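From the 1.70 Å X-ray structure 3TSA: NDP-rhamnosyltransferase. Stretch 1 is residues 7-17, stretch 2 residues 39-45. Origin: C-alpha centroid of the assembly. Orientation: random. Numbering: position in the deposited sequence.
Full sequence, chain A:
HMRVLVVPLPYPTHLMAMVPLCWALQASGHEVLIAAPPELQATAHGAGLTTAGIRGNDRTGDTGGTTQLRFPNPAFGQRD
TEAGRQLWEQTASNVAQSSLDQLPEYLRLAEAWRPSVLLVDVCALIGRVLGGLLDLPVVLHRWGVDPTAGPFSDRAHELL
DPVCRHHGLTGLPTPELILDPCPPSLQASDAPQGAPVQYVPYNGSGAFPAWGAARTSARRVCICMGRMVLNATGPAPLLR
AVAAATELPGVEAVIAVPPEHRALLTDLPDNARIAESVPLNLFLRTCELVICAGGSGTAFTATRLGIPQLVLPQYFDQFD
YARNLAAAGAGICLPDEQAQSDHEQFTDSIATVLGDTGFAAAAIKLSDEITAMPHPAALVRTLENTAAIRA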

# COMPACT_ATOMS: atom_id res chain seq x y z
N VAL A 7 -9.74 -0.30 -13.16
CA VAL A 7 -10.73 0.65 -13.62
C VAL A 7 -11.86 0.65 -12.59
O VAL A 7 -12.75 -0.19 -12.66
N PRO A 8 -11.76 1.53 -11.56
CA PRO A 8 -12.79 1.55 -10.56
C PRO A 8 -13.81 2.62 -10.89
O PRO A 8 -13.57 3.49 -11.75
N LEU A 9 -14.97 2.54 -10.24
CA LEU A 9 -15.90 3.66 -10.22
C LEU A 9 -15.30 4.74 -9.35
O LEU A 9 -14.51 4.43 -8.44
N PRO A 10 -15.67 6.02 -9.60
CA PRO A 10 -15.03 7.03 -8.77
C PRO A 10 -15.62 7.09 -7.38
O PRO A 10 -15.99 8.15 -6.93
N TYR A 11 -15.71 5.96 -6.67
CA TYR A 11 -16.03 5.97 -5.27
C TYR A 11 -14.94 5.27 -4.48
O TYR A 11 -14.63 4.07 -4.76
N PRO A 12 -14.40 5.96 -3.47
CA PRO A 12 -13.31 5.39 -2.67
C PRO A 12 -13.58 4.01 -2.15
O PRO A 12 -12.63 3.20 -2.22
N THR A 13 -14.78 3.70 -1.64
CA THR A 13 -15.01 2.35 -1.08
C THR A 13 -14.82 1.22 -2.12
O THR A 13 -14.41 0.13 -1.77
N HIS A 14 -15.16 1.49 -3.36
CA HIS A 14 -15.04 0.46 -4.42
C HIS A 14 -13.55 0.22 -4.75
O HIS A 14 -13.21 -0.92 -5.12
N LEU A 15 -12.74 1.28 -4.69
CA LEU A 15 -11.29 1.12 -4.91
C LEU A 15 -10.65 0.43 -3.67
O LEU A 15 -9.85 -0.53 -3.80
N MET A 16 -11.07 0.86 -2.47
CA MET A 16 -10.53 0.20 -1.28
C MET A 16 -10.78 -1.30 -1.27
O MET A 16 -9.93 -2.05 -0.77
N ALA A 17 -11.94 -1.74 -1.78
CA ALA A 17 -12.29 -3.16 -1.86
C ALA A 17 -11.26 -3.92 -2.75
O ALA A 17 -11.12 -5.08 -2.59
N GLU A 39 -11.44 12.29 -7.89
CA GLU A 39 -12.15 11.75 -6.70
C GLU A 39 -11.41 10.59 -6.03
O GLU A 39 -11.59 10.34 -4.84
N LEU A 40 -10.60 9.88 -6.82
CA LEU A 40 -10.00 8.64 -6.36
C LEU A 40 -8.53 8.79 -6.09
O LEU A 40 -7.92 7.90 -5.53
N GLN A 41 -7.97 9.93 -6.46
CA GLN A 41 -6.49 10.03 -6.43
C GLN A 41 -5.92 9.77 -5.04
O GLN A 41 -4.94 9.03 -4.87
N ALA A 42 -6.48 10.45 -4.05
CA ALA A 42 -5.94 10.37 -2.70
C ALA A 42 -6.18 8.97 -2.06
O ALA A 42 -5.31 8.47 -1.32
N THR A 43 -7.27 8.30 -2.42
CA THR A 43 -7.52 6.94 -1.94
C THR A 43 -6.40 5.97 -2.53
O THR A 43 -5.82 5.12 -1.79
N ALA A 44 -6.14 6.17 -3.81
CA ALA A 44 -5.14 5.34 -4.55
C ALA A 44 -3.71 5.55 -3.97
O ALA A 44 -3.01 4.64 -3.51
N HIS A 45 -3.34 6.82 -3.90
CA HIS A 45 -2.09 7.20 -3.35
C HIS A 45 -1.93 6.84 -1.91
O HIS A 45 -0.83 6.34 -1.50

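This is a small, largely apolar contact, with no hydrogen bond across it, in which a proline-rich loop and the helix that follows it close around Leu40 of a second helix. The helix axes approach to 9.6 Å and run in roughly the same direction, 32° apart. Leu40 gives up the largest area; its CA-to-CB bond points sideways, but the m, t rotamer (chi1 -83°, chi2 -167°) brings the end of the side chain nearer the loop. Leu40 CD1 lies 3.1 Å from Pro8 CG, a tight contact, and 3.6 Å from Leu9 O, while Leu40 CD2 sits 3.6 Å from Pro12 N and 4.1 Å from Leu15 CB. Pro10 CA rests 3.8 Å from Leu40 CG. One turn beyond Leu40, Thr43 and Ala44 meet Leu15, whose CA-to-CB bond points toward them; its t, p rotamer places Leu15 CD2 3.8 Å from Ala44 CB and 4.2 Å from Thr43 CG2. Thr43, also directed inward with chi1 m, turns its methyl to Met16, CG2 to CG 3.8 Å, and its hydroxyl to Pro12, OG1 to CB 3.5 Å; a proline carbon offers that hydroxyl no hydrogen-bonding partner. Glu39, which is exposed, points its CA-to-CB bond toward the loop in an m, p rotamer, with Glu39 CB 3.9 Å from Pro10 O. The CA-to-CB bonds of Leu9 and Tyr11 point away, and only backbone atoms of these two residues come within 4.5 Å of the second helix.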

# COMPACT_ATOMS: atom_id res chain seq x y z
CB VAL A 7 -11.28 0.21 -14.96
CG1 VAL A 7 -12.25 1.20 -15.52
CG2 VAL A 7 -10.11 -0.03 -15.94
CB PRO A 8 -12.00 1.90 -9.32
CG PRO A 8 -10.87 2.79 -9.84
CD PRO A 8 -10.53 2.25 -11.15
CB LEU A 9 -17.19 3.25 -9.52
CG LEU A 9 -18.43 2.77 -10.25
CD1 LEU A 9 -19.49 2.73 -9.14
CD2 LEU A 9 -18.78 3.60 -11.43
CB PRO A 10 -15.33 8.34 -9.50
CG PRO A 10 -16.59 8.06 -10.28
CD PRO A 10 -16.64 6.59 -10.56
CB TYR A 11 -17.35 5.28 -5.00
CG TYR A 11 -18.46 5.89 -5.80
CD1 TYR A 11 -18.97 7.15 -5.50
CD2 TYR A 11 -18.98 5.21 -6.87
CE1 TYR A 11 -20.02 7.70 -6.27
CE2 TYR A 11 -19.99 5.72 -7.62
CZ TYR A 11 -20.51 6.94 -7.34
OH TYR A 11 -21.51 7.36 -8.16
CB PRO A 12 -13.17 6.39 -1.51
CG PRO A 12 -13.48 7.68 -2.16
CD PRO A 12 -14.77 7.29 -2.96
CB THR A 13 -16.38 2.14 -0.43
OG1 THR A 13 -17.41 2.31 -1.39
CG2 THR A 13 -16.63 3.11 0.71
CB HIS A 14 -15.72 0.89 -5.68
CG HIS A 14 -17.22 0.97 -5.54
ND1 HIS A 14 -18.07 0.51 -6.51
CD2 HIS A 14 -18.00 1.53 -4.57
CE1 HIS A 14 -19.33 0.78 -6.13
NE2 HIS A 14 -19.30 1.39 -4.96
CB LEU A 15 -10.58 2.47 -5.20
CG LEU A 15 -9.05 2.33 -5.26
CD1 LEU A 15 -8.58 1.27 -6.26
CD2 LEU A 15 -8.48 3.72 -5.73
CB MET A 16 -11.08 0.86 -0.00
CG MET A 16 -10.30 2.21 0.33
SD MET A 16 -11.29 3.12 1.49
CE MET A 16 -10.57 2.40 2.95
CB ALA A 17 -13.68 -3.35 -2.48
CB GLU A 39 -13.55 11.23 -7.07
CG GLU A 39 -14.58 12.28 -7.42
CD GLU A 39 -14.52 12.73 -8.87
OE1 GLU A 39 -13.83 12.11 -9.70
OE2 GLU A 39 -15.18 13.76 -9.20
CB LEU A 40 -10.20 7.53 -7.39
CG LEU A 40 -11.48 6.73 -7.45
CD1 LEU A 40 -11.12 5.53 -8.38
CD2 LEU A 40 -11.94 6.27 -6.06
CB GLN A 41 -6.00 11.38 -6.90
CG GLN A 41 -4.48 11.39 -7.13
CD GLN A 41 -3.97 12.74 -7.50
OE1 GLN A 41 -4.21 13.71 -6.77
NE2 GLN A 41 -3.24 12.83 -8.62
CB ALA A 42 -6.55 11.61 -1.83
CB THR A 43 -8.84 6.48 -2.43
OG1 THR A 43 -9.80 7.42 -1.87
CG2 THR A 43 -9.17 5.07 -1.84
CB ALA A 44 -5.19 5.64 -6.09
CB HIS A 45 -1.75 8.67 -3.58
CG HIS A 45 -1.62 9.04 -5.02
ND1 HIS A 45 -1.53 10.35 -5.44
CD2 HIS A 45 -1.55 8.27 -6.15
CE1 HIS A 45 -1.40 10.38 -6.76
NE2 HIS A 45 -1.44 9.14 -7.22